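Local atomic coordinates of 432aa long hypothetical deoxyribodipyrimidine photolyase (Sulfolobus tokodaii, PDB entry 2E0I), a protein that probably repairs ultraviolet-damaged DNA by using light and bound flavin-adenine dinucleotide to split cyclobutane pyrimidine dimers. Residues D36-I41 / G77-V82; K149-E154 / A230-K235; I272-N277 / V325-G330. All coordinates share one frame; numbering follows the deposited sequence.

How the interactions relate
The three contacts come in series along the chain. Interaction 1 lies in the N-terminal photolyase domain. It joins helix 37-40, after strand 28-35 of the five-stranded parallel sheet, to helix 79-86, after strand 73-76. Interaction 2 ties the loop after helix 140-147 to the end of helix 227-233. Interaction 3 falls in the helical FAD-binding domain, at the start of helix 327-337. The centres of interactions 1 and 2 are about 34 Å apart, and those of 1 and 3 about 31 Å. Interactions 2 and 3, with centres about 39 Å apart, sit on opposite sides of the chain's centre. Interaction 1 touches an FAD directly. The W327 side chain of interaction 3 is about 8 Å from a bound FAD.

Interaction 1 (D36-I41 / G77-V82); sequences DPRQLI and GEAEKV. With FAD (flavin-adenine dinucleotide), chain F.
R38 reaches across to E80 and grips its carboxylate end-on. NH1 donates to OE2 and NH2 to OE1. The bond from R38 NH1 to E80 OE2 is 2.9 Å long. Both oxygens are met from above the carboxylate plane. The same guanidinium holds D36 side-on. R38 NH2 lies 2.6 Å from D36 OD1, and R38 NE lies 3.1 Å from D36 OD2. Each of these oxygens uses its syn lone pair, close to the guanidinium plane. D36 OD2 also accepts R38 N at 2.7 Å, which caps helix 37-40. D36 OD1 takes a further, weak bond from A79 N at 3.5 Å. The E78 chain crosses one face of the guanidinium, with its CG 3.6 Å from R38 NE. Its carboxylate is stacked nearly parallel to that plane. E78 OE2 forms a long salt bridge with R38 NH1 by charge alone, with no N-H pointing at it. D36 CA also makes a C-H...O contact with G77 O. The backbone N of D36 donates to FAD O4 at 3.1 Å. Q39 NE2 donates to FAD O2A, also at 3.1 Å. This FAD is bound at the sheet domain, consistent with the light-harvesting role proposed for a second flavin. One arginine thus has three carboxylates around it. K81, weakly bonded to E78, and K109 at E80 OE2 probably offset the surplus negative charge. Opposite charges join the two helix starts.

Interaction 2 (K149-E154 / A230-K235); sequences KVKVRE and AYYTQK
Y232 OH donates to V152 O over 2.6 Å, the one hydrogen bond between the loop 149-154 and the helix end 230-235. The carbonyl receives it at a C=O...donor angle of 144°. The hydroxyl is tilted 25° from the carbonyl plane. R153 O also lies at the edge of the Y232 ring, near its plane, 3.4 Å from Y232 CE1. The aliphatic parts of two charged residues meet the same hydroxyl. K151 CE lies 3.4 Å from Y232 OH, and E154 CG lies 3.7 Å from it. V152 turns its side chain to the helix. Its CG2 sits over a face of the Y231 ring, 3.6 Å from the ring centroid, in a CH-pi contact. The valine and Y231 meet tip to tip. CG1 is anti to the backbone N (chi1 178°) and comes 4.0 Å from Y232 CE1. Y231 CD2 in turn lies over a face of the Y232 ring, so the two tyrosines and the valine pack together. Y245 of helix 238-256 and R228 also touch V152. The contact fastens the connecting loop that follows helix 140-147 onto helix 227-233, near the surface. The side chain of Y231 is about 10 Å from a bound FAD. The loop is thus held to the helix by one directional bond at V152 O, while the valine contact on Y231 is apolar.

Interaction 3 (I272-N277 / V325-G330); sequences ISWENN and VDWRWG
W274 lays one face of its indole over D326. Its CB starts 3.8 Å from D326 N. CG then meets D326 CB, and CD1 meets D326 CG. CD2 comes 3.4 Å from D326 CA, whose hydrogen side makes a CH-pi contact over the five-membered ring. NE1 lies 3.5 Å from D326 OD2, with the carboxylate stacked parallel to the ring at 3°. CE2 meets the same oxygen. Farther out, CE3 passes D326 N, CZ3 nears V325 O, and CZ2 reaches W327 CD1 at 3.7 Å. CH2 also meets W327 CD1. I272 CG2 covers the centre of the opposite face. An alanine here would probably open a gap between I272 and D326 and leave W327 CD1 without its partner. The contact sets the N-terminus of helix 327-337 in the FAD-binding domain. D326 is its N-cap, and D326 OD2 accepts R328 N. The W327 side chain is about 8 Å from a bound FAD. N276 supplies the other link. Its OD1 accepts D326 N at 2.8 Å, nearly straight at 174° and in the carbonyl plane. Its amide stacks on W329, with N276 CG 3.6 Å from W329 CZ2. R328 NH2 forms a salt bridge with D270, and F281 meets W329 edge-to-face.

Interaction 1 (D36-I41 / G77-V82)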
# COMPACT_ATOMS: atom_id res chain seq x y z
N ASP A 36 16.10 -0.66 8.68
CA ASP A 36 15.78 -1.61 9.73
C ASP A 36 15.73 -3.05 9.24
O ASP A 36 14.91 -3.41 8.39
CB ASP A 36 14.44 -1.21 10.38
CG ASP A 36 14.14 -1.99 11.66
OD1 ASP A 36 13.55 -1.39 12.59
OD2 ASP A 36 14.48 -3.19 11.73
N PRO A 37 16.61 -3.91 9.79
CA PRO A 37 16.68 -5.32 9.41
C PRO A 37 15.36 -6.09 9.60
O PRO A 37 15.16 -7.12 8.96
CB PRO A 37 17.82 -5.85 10.29
CG PRO A 37 17.75 -4.99 11.49
CD PRO A 37 17.56 -3.63 10.88
N ARG A 38 14.48 -5.60 10.47
CA ARG A 38 13.19 -6.25 10.72
C ARG A 38 12.27 -6.04 9.53
O ARG A 38 11.30 -6.77 9.37
CB ARG A 38 12.52 -5.70 11.98
CG ARG A 38 13.30 -5.98 13.24
CD ARG A 38 12.74 -5.27 14.44
NE ARG A 38 12.89 -3.83 14.31
CZ ARG A 38 12.54 -2.96 15.25
NH1 ARG A 38 12.03 -3.39 16.39
NH2 ARG A 38 12.68 -1.66 15.04
N GLN A 39 12.59 -5.04 8.72
CA GLN A 39 11.80 -4.70 7.55
C GLN A 39 12.51 -5.10 6.26
O GLN A 39 11.86 -5.50 5.29
CB GLN A 39 11.51 -3.20 7.54
CG GLN A 39 10.65 -2.73 8.71
CD GLN A 39 10.46 -1.22 8.76
OE1 GLN A 39 11.40 -0.47 9.05
NE2 GLN A 39 9.24 -0.77 8.46
N LEU A 40 13.83 -5.01 6.23
CA LEU A 40 14.56 -5.33 5.01
C LEU A 40 15.16 -6.73 4.88
O LEU A 40 15.45 -7.18 3.76
CB LEU A 40 15.66 -4.30 4.81
CG LEU A 40 15.17 -2.86 4.63
CD1 LEU A 40 16.36 -1.91 4.66
CD2 LEU A 40 14.41 -2.72 3.30
N ILE A 41 15.35 -7.42 6.01
CA ILE A 41 15.92 -8.76 6.03
C ILE A 41 15.00 -9.79 6.70
O ILE A 41 14.64 -9.68 7.88
CB ILE A 41 17.28 -8.75 6.75
CG1 ILE A 41 18.25 -7.81 6.01
CG2 ILE A 41 17.84 -10.16 6.88
CD1 ILE A 41 19.54 -7.53 6.74
N GLY A 77 20.11 -0.87 11.38
CA GLY A 77 19.75 -1.55 12.62
C GLY A 77 18.31 -1.30 13.03
O GLY A 77 17.56 -0.65 12.31
N GLU A 78 17.92 -1.82 14.18
CA GLU A 78 16.56 -1.60 14.66
C GLU A 78 16.47 -0.16 15.17
O GLU A 78 17.29 0.27 15.97
CB GLU A 78 16.23 -2.59 15.78
CG GLU A 78 16.29 -4.06 15.34
CD GLU A 78 15.87 -5.03 16.43
OE1 GLU A 78 16.10 -6.25 16.25
OE2 GLU A 78 15.30 -4.59 17.46
N ALA A 79 15.47 0.57 14.69
CA ALA A 79 15.28 1.96 15.07
C ALA A 79 15.64 2.31 16.52
O ALA A 79 16.50 3.16 16.75
CB ALA A 79 13.85 2.37 14.79
N GLU A 80 14.98 1.67 17.48
CA GLU A 80 15.25 1.95 18.89
C GLU A 80 16.73 1.78 19.26
O GLU A 80 17.31 2.63 19.95
CB GLU A 80 14.37 1.07 19.81
CG GLU A 80 14.30 -0.41 19.43
CD GLU A 80 13.20 -0.69 18.42
OE1 GLU A 80 13.15 0.03 17.39
OE2 GLU A 80 12.39 -1.61 18.66
N LYS A 81 17.36 0.69 18.80
CA LYS A 81 18.76 0.46 19.09
C LYS A 81 19.68 1.49 18.41
O LYS A 81 20.69 1.88 18.97
CB LYS A 81 19.16 -0.95 18.68
CG LYS A 81 18.48 -2.01 19.52
CD LYS A 81 18.77 -3.40 19.03
CE LYS A 81 17.93 -4.39 19.83
NZ LYS A 81 17.71 -5.68 19.11
N VAL A 82 19.32 1.92 17.21
CA VAL A 82 20.12 2.91 16.50
C VAL A 82 20.15 4.22 17.24
O VAL A 82 21.22 4.78 17.48
CB VAL A 82 19.58 3.16 15.09
CG1 VAL A 82 20.30 4.36 14.47
CG2 VAL A 82 19.77 1.92 14.25
PA FAD F . 6.38 -2.81 7.27
O1A FAD F . 5.15 -3.20 6.54
O2A FAD F . 7.75 -2.91 6.73
O5B FAD F . 6.43 -4.11 8.23
C5B FAD F . 7.29 -4.14 9.37
C4B FAD F . 7.09 -5.41 10.20
O4B FAD F . 5.68 -5.74 10.18
C3B FAD F . 7.80 -6.61 9.58
O3B FAD F . 8.05 -7.59 10.59
C2B FAD F . 6.75 -7.10 8.60
O2B FAD F . 6.98 -8.48 8.31
C1B FAD F . 5.51 -6.98 9.48
N9A FAD F . 4.26 -6.98 8.68
C8A FAD F . 4.00 -6.20 7.64
N7A FAD F . 2.77 -6.43 7.19
C5A FAD F . 2.23 -7.38 7.95
C6A FAD F . 1.00 -8.01 7.99
N6A FAD F . 0.07 -7.73 7.09
N1A FAD F . 0.77 -8.94 8.93
C2A FAD F . 1.70 -9.26 9.81
N3A FAD F . 2.89 -8.68 9.80
C4A FAD F . 3.19 -7.74 8.90
N1 FAD F . 10.94 2.36 6.82
C2 FAD F . 12.13 2.62 7.52
O2 FAD F . 12.19 3.58 8.29
N3 FAD F . 13.22 1.75 7.38
C4 FAD F . 13.12 0.63 6.55
O4 FAD F . 14.08 -0.13 6.42
C4X FAD F . 11.93 0.36 5.87
N5 FAD F . 11.80 -0.79 5.09
C5X FAD F . 10.60 -1.07 4.42
C6 FAD F . 10.46 -2.26 3.73
C7 FAD F . 9.24 -2.59 3.14
C7M FAD F . 9.10 -3.92 2.38
C8 FAD F . 8.17 -1.71 3.24
C8M FAD F . 6.81 -2.04 2.61
C9 FAD F . 8.32 -0.51 3.93
C9A FAD F . 9.53 -0.18 4.53
N10 FAD F . 9.68 1.00 5.27
C10 FAD F . 10.85 1.23 6.00
C1' FAD F . 8.57 1.97 5.37
C2' FAD F . 7.53 1.59 6.43
O2' FAD F . 6.23 1.55 5.83
C3' FAD F . 7.56 2.59 7.59
O3' FAD F . 8.83 2.53 8.24
C4' FAD F . 6.45 2.29 8.60
O4' FAD F . 6.37 3.36 9.54
C5' FAD F . 6.73 0.98 9.33
O5' FAD F . 5.52 0.29 9.66
P FAD F . 4.92 -0.82 8.66
O1P FAD F . 3.82 -1.51 9.37
O2P FAD F . 4.63 -0.19 7.35
O3P FAD F . 6.16 -1.83 8.53

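Interaction 2 (K149-E154 / A230-K235)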
# COMPACT_ATOMS: atom_id res chain seq x y z
N LYS A 149 -16.71 17.07 5.66
CA LYS A 149 -17.17 18.42 5.93
C LYS A 149 -16.05 19.20 6.59
O LYS A 149 -16.04 20.43 6.57
CB LYS A 149 -18.39 18.38 6.85
CG LYS A 149 -19.62 17.72 6.25
CD LYS A 149 -20.71 17.53 7.32
CE LYS A 149 -21.89 16.72 6.80
NZ LYS A 149 -22.56 15.99 7.92
N VAL A 150 -15.09 18.48 7.17
CA VAL A 150 -13.95 19.13 7.82
C VAL A 150 -13.01 19.68 6.76
O VAL A 150 -12.91 19.13 5.66
CB VAL A 150 -13.17 18.14 8.69
CG1 VAL A 150 -12.15 18.89 9.54
CG2 VAL A 150 -14.11 17.33 9.54
N LYS A 151 -12.30 20.75 7.09
CA LYS A 151 -11.39 21.34 6.13
C LYS A 151 -10.01 20.74 6.20
O LYS A 151 -9.39 20.70 7.26
CB LYS A 151 -11.27 22.84 6.35
CG LYS A 151 -10.74 23.55 5.14
CD LYS A 151 -9.64 24.51 5.47
CE LYS A 151 -9.17 25.20 4.20
NZ LYS A 151 -7.94 25.98 4.42
N VAL A 152 -9.52 20.28 5.06
CA VAL A 152 -8.20 19.69 4.96
C VAL A 152 -7.13 20.77 5.11
O VAL A 152 -7.22 21.82 4.50
CB VAL A 152 -8.00 19.00 3.61
CG1 VAL A 152 -6.59 18.43 3.51
CG2 VAL A 152 -9.05 17.90 3.42
N ARG A 153 -6.12 20.52 5.94
CA ARG A 153 -5.06 21.49 6.13
C ARG A 153 -4.36 21.69 4.79
O ARG A 153 -4.20 20.75 4.01
CB ARG A 153 -4.05 21.01 7.18
CG ARG A 153 -2.88 21.96 7.35
CD ARG A 153 -1.99 21.65 8.57
NE ARG A 153 -1.07 20.52 8.40
CZ ARG A 153 -1.34 19.28 8.78
NH1 ARG A 153 -2.52 19.01 9.34
NH2 ARG A 153 -0.45 18.31 8.64
N GLU A 154 -3.94 22.92 4.51
CA GLU A 154 -3.28 23.24 3.26
C GLU A 154 -1.78 22.91 3.30
O GLU A 154 -1.14 23.04 4.35
CB GLU A 154 -3.47 24.72 2.94
CG GLU A 154 -4.91 25.12 2.68
CD GLU A 154 -5.11 26.64 2.73
OE1 GLU A 154 -4.23 27.38 2.25
OE2 GLU A 154 -6.17 27.08 3.23
N ALA A 230 -2.20 15.89 -2.83
CA ALA A 230 -3.01 15.14 -3.79
C ALA A 230 -4.42 15.70 -3.72
O ALA A 230 -5.07 15.90 -4.75
CB ALA A 230 -3.03 13.67 -3.43
N TYR A 231 -4.86 15.94 -2.50
CA TYR A 231 -6.20 16.45 -2.26
C TYR A 231 -6.47 17.80 -2.91
O TYR A 231 -7.42 17.95 -3.65
CB TYR A 231 -6.47 16.55 -0.76
CG TYR A 231 -7.80 17.21 -0.46
CD1 TYR A 231 -8.99 16.49 -0.56
CD2 TYR A 231 -7.86 18.55 -0.12
CE1 TYR A 231 -10.21 17.11 -0.32
CE2 TYR A 231 -9.06 19.18 0.11
CZ TYR A 231 -10.23 18.46 0.01
OH TYR A 231 -11.40 19.12 0.28
N TYR A 232 -5.64 18.79 -2.64
CA TYR A 232 -5.89 20.09 -3.21
C TYR A 232 -5.70 20.17 -4.71
O TYR A 232 -6.36 20.96 -5.38
CB TYR A 232 -5.03 21.14 -2.50
CG TYR A 232 -5.68 21.63 -1.25
CD1 TYR A 232 -5.25 21.21 0.01
CD2 TYR A 232 -6.80 22.47 -1.31
CE1 TYR A 232 -5.92 21.62 1.18
CE2 TYR A 232 -7.47 22.88 -0.16
CZ TYR A 232 -7.03 22.45 1.07
OH TYR A 232 -7.73 22.84 2.18
N THR A 233 -4.83 19.35 -5.25
CA THR A 233 -4.60 19.39 -6.68
C THR A 233 -5.80 18.84 -7.42
O THR A 233 -6.11 19.28 -8.53
CB THR A 233 -3.37 18.56 -7.05
OG1 THR A 233 -2.25 19.05 -6.32
CG2 THR A 233 -3.08 18.68 -8.53
N GLN A 234 -6.50 17.90 -6.80
CA GLN A 234 -7.65 17.26 -7.41
C GLN A 234 -8.96 17.61 -6.71
O GLN A 234 -9.99 16.97 -6.95
CB GLN A 234 -7.44 15.75 -7.35
CG GLN A 234 -6.14 15.32 -7.95
CD GLN A 234 -6.20 15.31 -9.45
OE1 GLN A 234 -6.78 14.40 -10.04
NE2 GLN A 234 -5.63 16.34 -10.09
N LYS A 235 -8.92 18.62 -5.85
CA LYS A 235 -10.09 19.02 -5.08
C LYS A 235 -11.41 19.00 -5.85
O LYS A 235 -12.45 18.63 -5.29
CB LYS A 235 -9.88 20.41 -4.48
CG LYS A 235 -10.85 20.73 -3.37
CD LYS A 235 -10.44 22.01 -2.67
CE LYS A 235 -11.36 22.30 -1.51
NZ LYS A 235 -10.91 23.54 -0.76

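Interaction 3 (I272-N277 / V325-G330)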
# COMPACT_ATOMS: atom_id res chain seq x y z
N ILE A 272 -14.12 -19.95 10.41
CA ILE A 272 -14.33 -20.48 9.07
C ILE A 272 -13.31 -21.59 8.81
O ILE A 272 -12.14 -21.45 9.15
CB ILE A 272 -14.17 -19.39 8.01
CG1 ILE A 272 -15.29 -18.37 8.17
CG2 ILE A 272 -14.16 -20.01 6.62
CD1 ILE A 272 -15.24 -17.24 7.16
N SER A 273 -13.77 -22.69 8.23
CA SER A 273 -12.87 -23.79 7.92
C SER A 273 -12.40 -23.67 6.49
O SER A 273 -12.94 -24.32 5.59
CB SER A 273 -13.58 -25.13 8.12
OG SER A 273 -13.96 -25.28 9.48
N TRP A 274 -11.40 -22.83 6.28
CA TRP A 274 -10.85 -22.61 4.96
C TRP A 274 -10.33 -23.93 4.40
O TRP A 274 -9.55 -24.62 5.06
CB TRP A 274 -9.72 -21.59 5.02
CG TRP A 274 -10.12 -20.29 5.66
CD1 TRP A 274 -9.86 -19.89 6.93
CD2 TRP A 274 -10.90 -19.25 5.06
NE1 TRP A 274 -10.42 -18.67 7.17
CE2 TRP A 274 -11.07 -18.25 6.04
CE3 TRP A 274 -11.46 -19.06 3.79
CZ2 TRP A 274 -11.78 -17.07 5.79
CZ3 TRP A 274 -12.17 -17.90 3.55
CH2 TRP A 274 -12.32 -16.92 4.54
N GLU A 275 -10.76 -24.28 3.20
CA GLU A 275 -10.32 -25.51 2.57
C GLU A 275 -8.80 -25.47 2.33
O GLU A 275 -8.15 -26.51 2.30
CB GLU A 275 -11.04 -25.67 1.24
CG GLU A 275 -10.71 -26.94 0.49
CD GLU A 275 -10.68 -26.73 -1.01
OE1 GLU A 275 -9.74 -26.04 -1.47
OE2 GLU A 275 -11.58 -27.21 -1.71
N ASN A 276 -8.26 -24.26 2.18
CA ASN A 276 -6.83 -24.02 1.95
C ASN A 276 -6.09 -25.05 1.12
O ASN A 276 -5.01 -25.50 1.51
CB ASN A 276 -6.08 -23.84 3.26
CG ASN A 276 -6.37 -22.51 3.93
OD1 ASN A 276 -6.62 -21.51 3.26
ND2 ASN A 276 -6.30 -22.49 5.25
N ASN A 277 -6.64 -25.43 -0.03
CA ASN A 277 -5.98 -26.41 -0.88
C ASN A 277 -4.72 -25.81 -1.51
O ASN A 277 -4.79 -25.13 -2.53
CB ASN A 277 -6.94 -26.90 -1.96
CG ASN A 277 -6.24 -27.69 -3.03
OD1 ASN A 277 -5.43 -28.57 -2.73
ND2 ASN A 277 -6.53 -27.39 -4.28
N VAL A 325 -9.71 -20.19 -0.05
CA VAL A 325 -8.42 -20.08 0.62
C VAL A 325 -8.46 -18.89 1.60
O VAL A 325 -8.99 -17.82 1.28
CB VAL A 325 -7.28 -19.88 -0.39
CG1 VAL A 325 -5.97 -19.64 0.33
CG2 VAL A 325 -7.17 -21.10 -1.29
N ASP A 326 -7.93 -19.09 2.80
CA ASP A 326 -7.93 -18.06 3.83
C ASP A 326 -7.44 -16.72 3.27
O ASP A 326 -6.39 -16.66 2.62
CB ASP A 326 -7.04 -18.51 5.00
CG ASP A 326 -7.16 -17.62 6.22
OD1 ASP A 326 -6.61 -18.01 7.27
OD2 ASP A 326 -7.79 -16.55 6.14
N TRP A 327 -8.19 -15.65 3.52
CA TRP A 327 -7.79 -14.34 3.02
C TRP A 327 -6.42 -13.88 3.52
O TRP A 327 -5.76 -13.08 2.87
CB TRP A 327 -8.84 -13.28 3.38
CG TRP A 327 -9.13 -13.15 4.83
CD1 TRP A 327 -10.12 -13.77 5.52
CD2 TRP A 327 -8.43 -12.33 5.78
NE1 TRP A 327 -10.09 -13.39 6.84
CE2 TRP A 327 -9.06 -12.51 7.03
CE3 TRP A 327 -7.33 -11.46 5.69
CZ2 TRP A 327 -8.64 -11.85 8.18
CZ3 TRP A 327 -6.91 -10.81 6.84
CH2 TRP A 327 -7.56 -11.00 8.07
N ARG A 328 -5.99 -14.39 4.67
CA ARG A 328 -4.68 -14.03 5.23
C ARG A 328 -3.57 -14.49 4.30
O ARG A 328 -2.53 -13.85 4.21
CB ARG A 328 -4.48 -14.65 6.61
CG ARG A 328 -5.39 -14.10 7.67
CD ARG A 328 -5.17 -14.83 8.98
NE ARG A 328 -6.29 -14.65 9.91
CZ ARG A 328 -7.54 -15.06 9.71
NH1 ARG A 328 -7.87 -15.69 8.59
NH2 ARG A 328 -8.47 -14.86 10.64
N TRP A 329 -3.79 -15.61 3.61
CA TRP A 329 -2.80 -16.13 2.67
C TRP A 329 -2.64 -15.13 1.52
O TRP A 329 -1.52 -14.76 1.13
CB TRP A 329 -3.27 -17.48 2.10
CG TRP A 329 -3.16 -18.66 3.04
CD1 TRP A 329 -3.33 -18.65 4.40
CD2 TRP A 329 -2.92 -20.02 2.67
NE1 TRP A 329 -3.21 -19.93 4.89
CE2 TRP A 329 -2.96 -20.79 3.85
CE3 TRP A 329 -2.68 -20.67 1.45
CZ2 TRP A 329 -2.76 -22.18 3.85
CZ3 TRP A 329 -2.49 -22.05 1.45
CH2 TRP A 329 -2.53 -22.79 2.64
N GLY A 330 -3.77 -14.69 0.99
CA GLY A 330 -3.77 -13.74 -0.10
C GLY A 330 -3.19 -12.42 0.34
O GLY A 330 -2.44 -11.79 -0.39